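Local atomic coordinates of putative acyl-CoA dehydrogenase (Burkholderia xenovorans, PDB entry 5JSC), a protein that belongs to the acyl-CoA dehydrogenase family of flavoproteins and binds flavin-adenine dinucleotide, though its own biological role is not established. Residues G291-L294 against G295-Q298; A273-A276 against M277-V281; A308-I311 against D312-L316. All coordinates share one frame; numbering follows the deposited sequence.

Contact 1 of 3, residues G291-L294 against G295-Q298. With FAD (flavin-adenine dinucleotide), chain T.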
ATOM      1  N   GLY C 291      -6.268  -5.226 -30.106  1.00 14.33           N
ATOM      2  CA  GLY C 291      -5.692  -6.212 -30.999  1.00 15.25           C
ATOM      3  C   GLY C 291      -5.200  -7.467 -30.326  1.00 14.95           C
ATOM      4  O   GLY C 291      -4.584  -8.311 -30.985  1.00 16.51           O
ATOM      5  N   GLN C 292      -5.443  -7.611 -29.029  1.00 13.06           N
ATOM      6  CA  GLN C 292      -5.020  -8.787 -28.287  1.00 12.71           C
ATOM      7  C   GLN C 292      -6.068  -9.079 -27.220  1.00 11.55           C
ATOM      8  O   GLN C 292      -7.259  -8.848 -27.454  1.00 13.39           O
ATOM      9  CB  GLN C 292      -3.625  -8.568 -27.706  1.00 13.01           C
ATOM     10  CG  GLN C 292      -3.475  -7.346 -26.808  1.00 15.27           C
ATOM     11  CD  GLN C 292      -2.036  -7.136 -26.361  1.00 17.90           C
ATOM     12  OE1 GLN C 292      -1.092  -7.588 -27.018  1.00 20.73           O
ATOM     13  NE2 GLN C 292      -1.860  -6.468 -25.231  1.00 19.29           N
ATOM     14  N   THR C 293      -5.670  -9.604 -26.065  1.00 11.94           N
ATOM     15  CA  THR C 293      -6.609  -9.795 -24.968  1.00 12.29           C
ATOM     16  C   THR C 293      -6.129  -9.010 -23.760  1.00 12.10           C
ATOM     17  O   THR C 293      -4.955  -8.642 -23.661  1.00 12.36           O
ATOM     18  CB  THR C 293      -6.775 -11.269 -24.566  1.00 13.92           C
ATOM     19  OG1 THR C 293      -5.537 -11.756 -24.031  1.00 16.03           O
ATOM     20  CG2 THR C 293      -7.206 -12.121 -25.751  1.00 15.54           C
ATOM     21  N   LEU C 294      -7.069  -8.752 -22.846  1.00 11.33           N
ATOM     22  CA  LEU C 294      -6.747  -8.057 -21.605  1.00 10.17           C
ATOM     23  C   LEU C 294      -5.585  -8.734 -20.877  1.00 10.25           C
ATOM     24  O   LEU C 294      -4.699  -8.063 -20.329  1.00 10.24           O
ATOM     25  CB  LEU C 294      -8.004  -8.001 -20.732  1.00 11.22           C
ATOM     26  CG  LEU C 294      -7.927  -7.398 -19.326  1.00 10.35           C
ATOM     27  CD1 LEU C 294      -7.395  -5.964 -19.381  1.00 12.06           C
ATOM     28  CD2 LEU C 294      -9.303  -7.439 -18.675  1.00 13.05           C
ATOM     29  N   GLY C 295      -5.556 -10.070 -20.885  1.00 10.44           N
ATOM     30  CA  GLY C 295      -4.502 -10.806 -20.206  1.00 10.33           C
ATOM     31  C   GLY C 295      -3.127 -10.684 -20.832  1.00 10.93           C
ATOM     32  O   GLY C 295      -2.138 -11.057 -20.194  1.00 11.73           O
ATOM     33  N   ASP C 296      -3.033 -10.181 -22.068  1.00 10.20           N
ATOM     34  CA  ASP C 296      -1.726 -10.006 -22.685  1.00 10.71           C
ATOM     35  C   ASP C 296      -0.978  -8.787 -22.158  1.00 11.50           C
ATOM     36  O   ASP C 296       0.224  -8.648 -22.425  1.00 13.89           O
ATOM     37  CB  ASP C 296      -1.874  -9.901 -24.206  1.00 12.33           C
ATOM     38  CG  ASP C 296      -2.280 -11.217 -24.837  1.00 15.31           C
ATOM     39  OD1 ASP C 296      -1.594 -12.235 -24.583  1.00 17.94           O
ATOM     40  OD2 ASP C 296      -3.293 -11.241 -25.564  1.00 15.92           O
ATOM     41  N   PHE C 297      -1.654  -7.903 -21.431  1.00 10.02           N
ATOM     42  CA  PHE C 297      -1.013  -6.699 -20.921  1.00 10.55           C
ATOM     43  C   PHE C 297      -0.297  -6.978 -19.607  1.00 10.43           C
ATOM     44  O   PHE C 297      -0.826  -7.685 -18.744  1.00 10.54           O
ATOM     45  CB  PHE C 297      -2.045  -5.602 -20.702  1.00 11.71           C
ATOM     46  CG  PHE C 297      -2.524  -4.954 -21.958  1.00 13.78           C
ATOM     47  CD1 PHE C 297      -1.677  -4.148 -22.702  1.00 15.11           C
ATOM     48  CD2 PHE C 297      -3.836  -5.109 -22.377  1.00 15.99           C
ATOM     49  CE1 PHE C 297      -2.123  -3.525 -23.844  1.00 17.07           C
ATOM     50  CE2 PHE C 297      -4.294  -4.479 -23.528  1.00 17.57           C
ATOM     51  CZ  PHE C 297      -3.430  -3.686 -24.264  1.00 17.64           C
ATOM     52  N   GLN C 298       0.885  -6.371 -19.435  1.00 10.46           N
ATOM     53  CA  GLN C 298       1.642  -6.576 -18.195  1.00  9.91           C
ATOM     54  C   GLN C 298       0.845  -6.182 -16.964  1.00 10.69           C
ATOM     55  O   GLN C 298       0.957  -6.835 -15.922  1.00 10.92           O
ATOM     56  CB  GLN C 298       2.949  -5.784 -18.193  1.00 11.10           C
ATOM     57  CG  GLN C 298       4.013  -6.287 -19.122  1.00 11.61           C
ATOM     58  CD  GLN C 298       5.367  -5.717 -18.758  1.00 11.35           C
ATOM     59  OE1 GLN C 298       5.468  -4.593 -18.249  1.00 12.84           O
ATOM     60  NE2 GLN C 298       6.413  -6.494 -18.981  1.00 12.64           N
TER
HETATM   61  PA  FAD T 501     -12.834  -2.912 -20.799  1.00 11.80           P
HETATM   62  O1A FAD T 501     -12.515  -1.994 -21.928  1.00 13.15           O
HETATM   63  O2A FAD T 501     -13.082  -4.356 -21.169  1.00 13.49           O
HETATM   64  O5B FAD T 501     -11.672  -2.803 -19.733  1.00 10.50           O
HETATM   65  C5B FAD T 501     -11.659  -3.708 -18.610  1.00  9.13           C
HETATM   66  C4B FAD T 501     -10.529  -3.259 -17.721  1.00 10.49           C
HETATM   67  O4B FAD T 501      -9.285  -3.426 -18.429  1.00 11.78           O
HETATM   68  C3B FAD T 501     -10.527  -1.777 -17.370  1.00 11.41           C
HETATM   69  O3B FAD T 501     -11.446  -1.452 -16.328  1.00 12.05           O
HETATM   70  C2B FAD T 501      -9.067  -1.551 -16.976  1.00 11.91           C
HETATM   71  O2B FAD T 501      -8.855  -1.907 -15.610  1.00 12.67           O
HETATM   72  C1B FAD T 501      -8.326  -2.523 -17.909  1.00 11.37           C
HETATM   73  N9A FAD T 501      -7.629  -1.901 -19.031  1.00 10.87           N
HETATM   74  C8A FAD T 501      -8.185  -1.152 -20.034  1.00 12.70           C
HETATM   75  N7A FAD T 501      -7.341  -0.806 -20.975  1.00 13.37           N
HETATM   76  C5A FAD T 501      -6.140  -1.363 -20.559  1.00 11.45           C
HETATM   77  C6A FAD T 501      -4.855  -1.377 -21.130  1.00 12.87           C
HETATM   78  N6A FAD T 501      -4.548  -0.775 -22.288  1.00 14.74           N
HETATM   79  N1A FAD T 501      -3.879  -2.036 -20.467  1.00 12.93           N
HETATM   80  C2A FAD T 501      -4.180  -2.633 -19.308  1.00 12.85           C
HETATM   81  N3A FAD T 501      -5.354  -2.685 -18.673  1.00 11.56           N
HETATM   82  C4A FAD T 501      -6.302  -2.033 -19.358  1.00 10.63           C
HETATM   83  N1  FAD T 501     -19.948   4.928 -21.557  1.00 11.58           N
HETATM   84  C2  FAD T 501     -20.482   5.832 -22.427  1.00 11.99           C
HETATM   85  O2  FAD T 501     -20.165   5.861 -23.623  1.00 14.22           O
HETATM   86  N3  FAD T 501     -21.390   6.755 -21.973  1.00 13.49           N
HETATM   87  C4  FAD T 501     -21.834   6.884 -20.672  1.00 14.40           C
HETATM   88  O4  FAD T 501     -22.712   7.692 -20.398  1.00 15.07           O
HETATM   89  C4X FAD T 501     -21.248   5.950 -19.751  1.00 13.01           C
HETATM   90  N5  FAD T 501     -21.663   5.963 -18.511  1.00 13.87           N
HETATM   91  C5X FAD T 501     -21.237   4.947 -17.672  1.00 12.92           C
HETATM   92  C6  FAD T 501     -21.796   4.852 -16.396  1.00 12.51           C
HETATM   93  C7  FAD T 501     -21.494   3.788 -15.554  1.00 13.36           C
HETATM   94  C7M FAD T 501     -22.148   3.696 -14.198  1.00 14.93           C
HETATM   95  C8  FAD T 501     -20.595   2.802 -15.987  1.00 13.87           C
HETATM   96  C8M FAD T 501     -20.250   1.627 -15.108  1.00 15.83           C
HETATM   97  C9  FAD T 501     -20.024   2.903 -17.250  1.00 12.30           C
HETATM   98  C9A FAD T 501     -20.338   3.961 -18.098  1.00 11.47           C
HETATM   99  N10 FAD T 501     -19.858   4.027 -19.423  1.00 12.13           N
HETATM  100  C10 FAD T 501     -20.318   4.993 -20.285  1.00 12.03           C
HETATM  101  C1' FAD T 501     -18.948   2.982 -19.914  1.00 11.93           C
HETATM  102  C2' FAD T 501     -17.516   3.123 -19.407  1.00 12.11           C
HETATM  103  O2' FAD T 501     -16.872   4.240 -20.021  1.00 15.82           O
HETATM  104  C3' FAD T 501     -16.738   1.843 -19.713  1.00 12.40           C
HETATM  105  O3' FAD T 501     -17.271   0.830 -18.866  1.00 11.74           O
HETATM  106  C4' FAD T 501     -15.229   1.938 -19.484  1.00 12.72           C
HETATM  107  O4' FAD T 501     -14.648   2.775 -20.487  1.00 14.65           O
HETATM  108  C5' FAD T 501     -14.556   0.581 -19.483  1.00 13.01           C
HETATM  109  O5' FAD T 501     -14.890  -0.089 -20.718  1.00 12.73           O
HETATM  110  P   FAD T 501     -15.382  -1.618 -20.564  1.00 11.70           P
HETATM  111  O1P FAD T 501     -16.501  -1.747 -19.598  1.00 11.86           O
HETATM  112  O2P FAD T 501     -15.716  -2.125 -21.939  1.00 13.27           O
HETATM  113  O3P FAD T 501     -14.103  -2.379 -19.999  1.00 10.87           O

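Contact 2 of 3, residues A273-A276 against M277-V281. With EDO (1,2-ethanediol), chain O.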
ATOM      1  N   ALA C 273     -12.595 -14.956  -2.352  1.00  9.46           N
ATOM      2  CA  ALA C 273     -11.457 -14.539  -3.174  1.00  8.68           C
ATOM      3  C   ALA C 273     -11.206 -15.515  -4.319  1.00  9.77           C
ATOM      4  O   ALA C 273     -10.915 -15.098  -5.450  1.00 10.16           O
ATOM      5  CB  ALA C 273     -10.204 -14.382  -2.311  1.00 10.70           C
ATOM      6  N   ARG C 274     -11.297 -16.824  -4.052  1.00  9.34           N
ATOM      7  CA  ARG C 274     -11.077 -17.783  -5.131  1.00  9.70           C
ATOM      8  C   ARG C 274     -12.125 -17.636  -6.224  1.00  9.84           C
ATOM      9  O   ARG C 274     -11.818 -17.795  -7.414  1.00 10.03           O
ATOM     10  CB  ARG C 274     -11.081 -19.212  -4.589  1.00  9.59           C
ATOM     11  CG  ARG C 274      -9.868 -19.556  -3.739  1.00 11.26           C
ATOM     12  CD  ARG C 274      -9.735 -21.068  -3.629  1.00 10.85           C
ATOM     13  NE  ARG C 274      -8.721 -21.515  -2.668  1.00 12.03           N
ATOM     14  CZ  ARG C 274      -7.417 -21.602  -2.922  1.00 12.15           C
ATOM     15  NH1 ARG C 274      -6.940 -21.223  -4.097  1.00 13.63           N
ATOM     16  NH2 ARG C 274      -6.581 -22.060  -1.989  1.00 13.17           N
ATOM     17  N   HIS C 275     -13.372 -17.344  -5.846  1.00  8.98           N
ATOM     18  CA  HIS C 275     -14.391 -17.093  -6.863  1.00  9.44           C
ATOM     19  C   HIS C 275     -14.010 -15.883  -7.711  1.00  9.33           C
ATOM     20  O   HIS C 275     -14.071 -15.930  -8.946  1.00 10.43           O
ATOM     21  CB  HIS C 275     -15.753 -16.901  -6.189  1.00 10.26           C
ATOM     22  CG  HIS C 275     -16.912 -16.916  -7.136  1.00 10.16           C
ATOM     23  ND1 HIS C 275     -18.218 -16.805  -6.709  1.00 12.55           N
ATOM     24  CD2 HIS C 275     -16.966 -17.019  -8.486  1.00 11.82           C
ATOM     25  CE1 HIS C 275     -19.027 -16.849  -7.754  1.00 14.86           C
ATOM     26  NE2 HIS C 275     -18.294 -16.988  -8.843  1.00 13.60           N
ATOM     27  N   ALA C 276     -13.575 -14.796  -7.064  1.00  9.55           N
ATOM     28  CA  ALA C 276     -13.161 -13.609  -7.813  1.00  9.75           C
ATOM     29  C   ALA C 276     -11.972 -13.911  -8.717  1.00  9.81           C
ATOM     30  O   ALA C 276     -11.893 -13.403  -9.844  1.00 10.35           O
ATOM     31  CB  ALA C 276     -12.820 -12.473  -6.842  1.00 11.05           C
ATOM     32  N   MET C 277     -11.016 -14.698  -8.219  1.00  9.56           N
ATOM     33  CA  MET C 277      -9.857 -15.081  -9.024  1.00 10.62           C
ATOM     34  C   MET C 277     -10.284 -15.813 -10.288  1.00 11.45           C
ATOM     35  O   MET C 277      -9.784 -15.530 -11.384  1.00 11.82           O
ATOM     36  CB  MET C 277      -8.927 -15.967  -8.191  1.00 11.98           C
ATOM     37  CG  MET C 277      -7.662 -16.433  -8.904  1.00 14.22           C
ATOM     38  SD  MET C 277      -6.371 -15.178  -8.784  1.00 20.06           S
ATOM     39  CE  MET C 277      -6.102 -14.699 -10.457  1.00 24.09           C
ATOM     40  N   ALA C 278     -11.186 -16.789 -10.151  1.00 10.88           N
ATOM     41  CA  ALA C 278     -11.649 -17.513 -11.331  1.00 10.59           C
ATOM     42  C   ALA C 278     -12.313 -16.569 -12.326  1.00 11.61           C
ATOM     43  O   ALA C 278     -12.063 -16.652 -13.536  1.00 13.44           O
ATOM     44  CB  ALA C 278     -12.604 -18.636 -10.912  1.00 12.04           C
ATOM     45  N   GLU C 279     -13.156 -15.656 -11.837  1.00 11.29           N
ATOM     46  CA  GLU C 279     -13.789 -14.689 -12.731  1.00 11.06           C
ATOM     47  C   GLU C 279     -12.750 -13.806 -13.411  1.00 11.51           C
ATOM     48  O   GLU C 279     -12.855 -13.517 -14.613  1.00 11.88           O
ATOM     49  CB  GLU C 279     -14.777 -13.825 -11.943  1.00 12.60           C
ATOM     50  CG  GLU C 279     -15.905 -14.591 -11.293  1.00 15.21           C
ATOM     51  CD  GLU C 279     -16.959 -15.043 -12.264  1.00 20.64           C
ATOM     52  OE1 GLU C 279     -17.163 -14.366 -13.285  1.00 23.84           O
ATOM     53  OE2 GLU C 279     -17.608 -16.068 -11.984  1.00 24.73           O
ATOM     54  N   GLY C 280     -11.747 -13.361 -12.646  1.00 11.08           N
ATOM     55  CA  GLY C 280     -10.760 -12.434 -13.179  1.00 11.19           C
ATOM     56  C   GLY C 280      -9.872 -13.060 -14.238  1.00  9.34           C
ATOM     57  O   GLY C 280      -9.628 -12.459 -15.288  1.00 10.74           O
ATOM     58  N   VAL C 281      -9.369 -14.275 -13.985  1.00 10.41           N
ATOM     59  CA  VAL C 281      -8.505 -14.892 -14.983  0.58 10.03           C
ATOM     60  C   VAL C 281      -9.304 -15.237 -16.239  1.00 11.26           C
ATOM     61  O   VAL C 281      -8.804 -15.067 -17.359  1.00 12.80           O
ATOM     62  CB  VAL C 281      -7.754 -16.107 -14.389  0.58  9.57           C
ATOM     63  CG1 VAL C 281      -8.664 -17.323 -14.179  0.58  8.76           C
ATOM     64  CG2 VAL C 281      -6.539 -16.465 -15.255  0.58  9.88           C
TER
HETATM   65  C1  EDO O 503      -7.078 -24.757   0.408  1.00 23.56           C
HETATM   66  O1  EDO O 503      -7.573 -23.426   0.285  1.00 23.32           O
HETATM   67  C2  EDO O 503      -8.136 -25.747  -0.055  1.00 26.99           C
HETATM   68  O2  EDO O 503      -8.763 -25.264  -1.246  1.00 29.83           O
HETATM   69  O   HOH W   1     -19.964 -17.464 -11.044  1.00 34.36           O

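Contact 3 of 3, residues A308-I311 against D312-L316. With SO4 (sulfate ion), chain P.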
ATOM      1  N   ALA C 308      -3.362 -13.908  -6.994  1.00  8.43           N
ATOM      2  CA  ALA C 308      -2.983 -15.281  -6.672  1.00  8.66           C
ATOM      3  C   ALA C 308      -2.059 -15.346  -5.462  1.00  9.13           C
ATOM      4  O   ALA C 308      -2.167 -16.265  -4.637  1.00 10.16           O
ATOM      5  CB  ALA C 308      -2.320 -15.925  -7.887  1.00  9.91           C
ATOM      6  N   LEU C 309      -1.133 -14.392  -5.349  1.00  8.92           N
ATOM      7  CA  LEU C 309      -0.243 -14.347  -4.190  1.00  8.34           C
ATOM      8  C   LEU C 309      -1.035 -14.144  -2.905  1.00  9.64           C
ATOM      9  O   LEU C 309      -0.823 -14.843  -1.904  1.00  9.82           O
ATOM     10  CB  LEU C 309       0.780 -13.225  -4.379  1.00  9.07           C
ATOM     11  CG  LEU C 309       1.771 -13.031  -3.223  1.00 10.81           C
ATOM     12  CD1 LEU C 309       2.575 -14.313  -3.004  1.00 12.48           C
ATOM     13  CD2 LEU C 309       2.692 -11.838  -3.495  1.00 11.72           C
ATOM     14  N   THR C 310      -1.963 -13.186  -2.922  1.00  9.22           N
ATOM     15  CA  THR C 310      -2.798 -12.941  -1.750  1.00  8.68           C
ATOM     16  C   THR C 310      -3.611 -14.176  -1.391  1.00  8.70           C
ATOM     17  O   THR C 310      -3.737 -14.522  -0.207  1.00 10.15           O
ATOM     18  CB  THR C 310      -3.699 -11.734  -2.008  1.00  9.80           C
ATOM     19  OG1 THR C 310      -2.871 -10.570  -2.071  1.00 11.18           O
ATOM     20  CG2 THR C 310      -4.718 -11.567  -0.897  1.00 11.68           C
ATOM     21  N   ILE C 311      -4.140 -14.876  -2.398  1.00  8.88           N
ATOM     22  CA  ILE C 311      -4.906 -16.093  -2.137  1.00  8.94           C
ATOM     23  C   ILE C 311      -4.031 -17.164  -1.498  1.00  9.77           C
ATOM     24  O   ILE C 311      -4.442 -17.822  -0.529  1.00 10.05           O
ATOM     25  CB  ILE C 311      -5.575 -16.587  -3.432  1.00  8.67           C
ATOM     26  CG1 ILE C 311      -6.813 -15.731  -3.709  1.00 10.17           C
ATOM     27  CG2 ILE C 311      -5.944 -18.091  -3.339  1.00 10.74           C
ATOM     28  CD1 ILE C 311      -7.363 -15.888  -5.106  1.00 11.13           C
ATOM     29  N   ASP C 312      -2.817 -17.366  -2.016  1.00  9.45           N
ATOM     30  CA  ASP C 312      -1.978 -18.423  -1.446  1.00  9.92           C
ATOM     31  C   ASP C 312      -1.513 -18.066  -0.041  1.00 10.59           C
ATOM     32  O   ASP C 312      -1.493 -18.927   0.844  1.00 11.27           O
ATOM     33  CB  ASP C 312      -0.785 -18.722  -2.355  1.00 10.67           C
ATOM     34  CG  ASP C 312      -1.128 -19.719  -3.443  1.00 13.62           C
ATOM     35  OD1 ASP C 312      -2.340 -19.963  -3.671  1.00 14.74           O
ATOM     36  OD2 ASP C 312      -0.190 -20.256  -4.076  1.00 16.18           O
ATOM     37  N   SER C 313      -1.145 -16.805   0.202  1.00 10.36           N
ATOM     38  CA  SER C 313      -0.751 -16.448   1.559  0.68 10.56           C
ATOM     39  C   SER C 313      -1.939 -16.561   2.508  1.00 10.07           C
ATOM     40  O   SER C 313      -1.781 -17.040   3.638  1.00 10.96           O
ATOM     41  CB  SER C 313      -0.125 -15.050   1.600  0.68 12.18           C
ATOM     42  OG  SER C 313      -0.979 -14.066   1.066  0.68 11.87           O
ATOM     43  N   SER C 314      -3.137 -16.167   2.058  1.00  9.38           N
ATOM     44  CA  SER C 314      -4.331 -16.334   2.885  1.00 10.27           C
ATOM     45  C   SER C 314      -4.585 -17.806   3.177  1.00  9.48           C
ATOM     46  O   SER C 314      -4.823 -18.192   4.327  1.00 10.74           O
ATOM     47  CB  SER C 314      -5.551 -15.720   2.202  1.00 11.09           C
ATOM     48  OG  SER C 314      -5.413 -14.315   2.087  1.00 11.74           O
ATOM     49  N   ALA C 315      -4.537 -18.645   2.140  1.00  9.44           N
ATOM     50  CA  ALA C 315      -4.827 -20.059   2.333  1.00  8.94           C
ATOM     51  C   ALA C 315      -3.827 -20.708   3.283  1.00  9.39           C
ATOM     52  O   ALA C 315      -4.214 -21.507   4.148  1.00  9.41           O
ATOM     53  CB  ALA C 315      -4.835 -20.778   0.984  1.00 10.74           C
ATOM     54  N   LEU C 316      -2.539 -20.388   3.133  1.00  9.36           N
ATOM     55  CA  LEU C 316      -1.530 -20.931   4.038  1.00  8.98           C
ATOM     56  C   LEU C 316      -1.792 -20.498   5.476  1.00  9.21           C
ATOM     57  O   LEU C 316      -1.690 -21.315   6.402  1.00  9.43           O
ATOM     58  CB  LEU C 316      -0.135 -20.508   3.579  1.00  9.67           C
ATOM     59  CG  LEU C 316       0.352 -21.274   2.330  1.00  9.82           C
ATOM     60  CD1 LEU C 316       1.481 -20.522   1.601  1.00 11.29           C
ATOM     61  CD2 LEU C 316       0.802 -22.694   2.714  1.00 11.74           C
TER
HETATM   62  S   SO4 P 504       0.026 -10.705   0.225  0.81 33.84           S
HETATM   63  O1  SO4 P 504       0.144 -12.145  -0.017  0.81 34.99           O
HETATM   64  O2  SO4 P 504       0.547 -10.395   1.556  0.81 36.00           O
HETATM   65  O3  SO4 P 504      -1.388 -10.308   0.154  0.81 29.98           O
HETATM   66  O4  SO4 P 504       0.832 -10.004  -0.777  0.81 30.99           O
HETATM   67  O   HOH W   2      -3.269 -18.720  -5.763  1.00 22.32           O

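Contact 1 of 3, residues G291-L294 against G295-Q298
Gln292 points NE2 of its amide at one face of the Phe297 ring, above its centre and 3.3 Å from CZ of Phe297. The amide and ring planes are 67° apart, so the nitrogen is presented to the ring rather than the flat of the amide. Over the opposite face of Phe297 comes the adenine of FAD, with N1A 3.5 Å from CG of the ring. Leu294 belongs to the same pocket: its CD1 lies 3.3 Å from the ribose oxygen O4B.

Behind this layer, Asp296 fastens the turn. Its OD2 accepts Thr293 N at 2.9 Å through the anti lone pair, and Thr293 OG1 at 2.8 Å from above the carboxylate plane. With OG1 between its backbone N and carbonyl carbon (chi1 65°), the Thr293 hydroxyl comes to the same oxygen as the N-H. In return, Asp296 N bonds to Thr293 O at 2.9 Å, and Phe297 N reaches Leu294 O at 3.2 Å. Phe297 is the N-cap of helix 298-325, and its neighbour Gln298 bonds to the adenine of a second FAD. Two donors on one carboxylate oxygen, together with the two backbone bonds, hold the turn that carries Phe297 to the cofactor, with the ring sandwiched between amide and adenine.

Contact 2 of 3, residues A273-A276 against M277-V281
Helix 250-286, one of the long helices of the C-terminal helical domain, runs through a little over two turns here and sets His275 beside Glu279, one turn on. The two side chains run alongside each other and point the same way, with ring and carboxylate planes 62° apart. Glu279 OE2 lies at the edge of the imidazole, 3.3 Å from His275 NE2, and with an angle of 128° at the hydrogen this direct bond is weak. A water also joins them: it is 2.8 Å from His275 NE2 and donates to Glu279 OE2 at 2.9 Å. With its ring anti to the backbone N (chi1 -168°), His275 sends NE2 out beside Glu279, whose chain bends at chi2 and rests CG 3.3 Å from His275 O.

Underneath run the ordinary helix bonds, such as Glu279 N to His275 O at 3.0 Å. On another side of the turn, Arg274 extends to a 1,2-ethanediol, whose O1 meets NH2 of Arg274 at 2.8 Å near the guanidinium plane; NE of Arg274 forms a salt bridge with Glu96. Ala273 and Ala276 pack on helix 332-356, whereas His275 and Glu279 both lean on helix 367-376. The imidazole and carboxylate are therefore coupled by water and a weak direct bond, and the nearby negative charge would tend to favour a protonated histidine.

Contact 3 of 3, residues A308-I311 against D312-L316
The peptide plane at the carbonyl of Thr310 is used from both faces, and Ser314 supplies both donors. Ser314 N comes to Thr310 O at 2.9 Å as the normal helix bond, and Ser314 OG reaches the same oxygen at 2.8 Å from the opposite face, 36° out of the carbonyl plane. The hydroxyl gets there because OG lies beside its own backbone N (chi1 -65°), turned back along the helix. Ser314 OG is also bonded to His341 ND1 on helix 332-356.

The other flat group is the Asp312 carboxylate. A water donates to its OD1 at 2.6 Å and to Ala308 O at 2.9 Å, thereby bridging the side chain to the carbonyl that already accepts Asp312 N. The other oxygen, OD2, forms a salt bridge with Arg320 of the third subunit.

A sulfate, probably from the crystallisation liquor, sits by Thr310 and Ser313. Its O3 is 2.7 Å from Thr310 OG1, whose proton may go instead to Gln306 OE1. The approach of Ser313 OG to the sulfate is very short and doubtful, as Ser313 has two conformers. His341 of the third subunit also binds this anion. The Ser314 hydroxyl is thus satisfied inside the helix bundle, the sulfate's hold on the Thr310 and Ser313 hydroxyls stays unsettled, and the charge of Asp312 is answered across the subunit interface.

Overall arrangement
All three contacts are local turns of the C-terminal domain, following one another along the chain; none closes a long loop, and none encloses or crosses another. Contact 2 comes first, in the second half of helix 250-286. The chain then passes through the short strands 288-289 and 292-293 to contact 1, which turns it into helix 298-325, and contact 3 lies farther along that helix. Because the chain doubles back, contacts 2 and 3 touch: Met277 CB is 3.5 Å from Ile311 CD1, and Arg274 also packs on Ile311. Contact 1 stands apart at the cofactor end, its centre about 18 Å from that of contact 2. All three touch the third subunit.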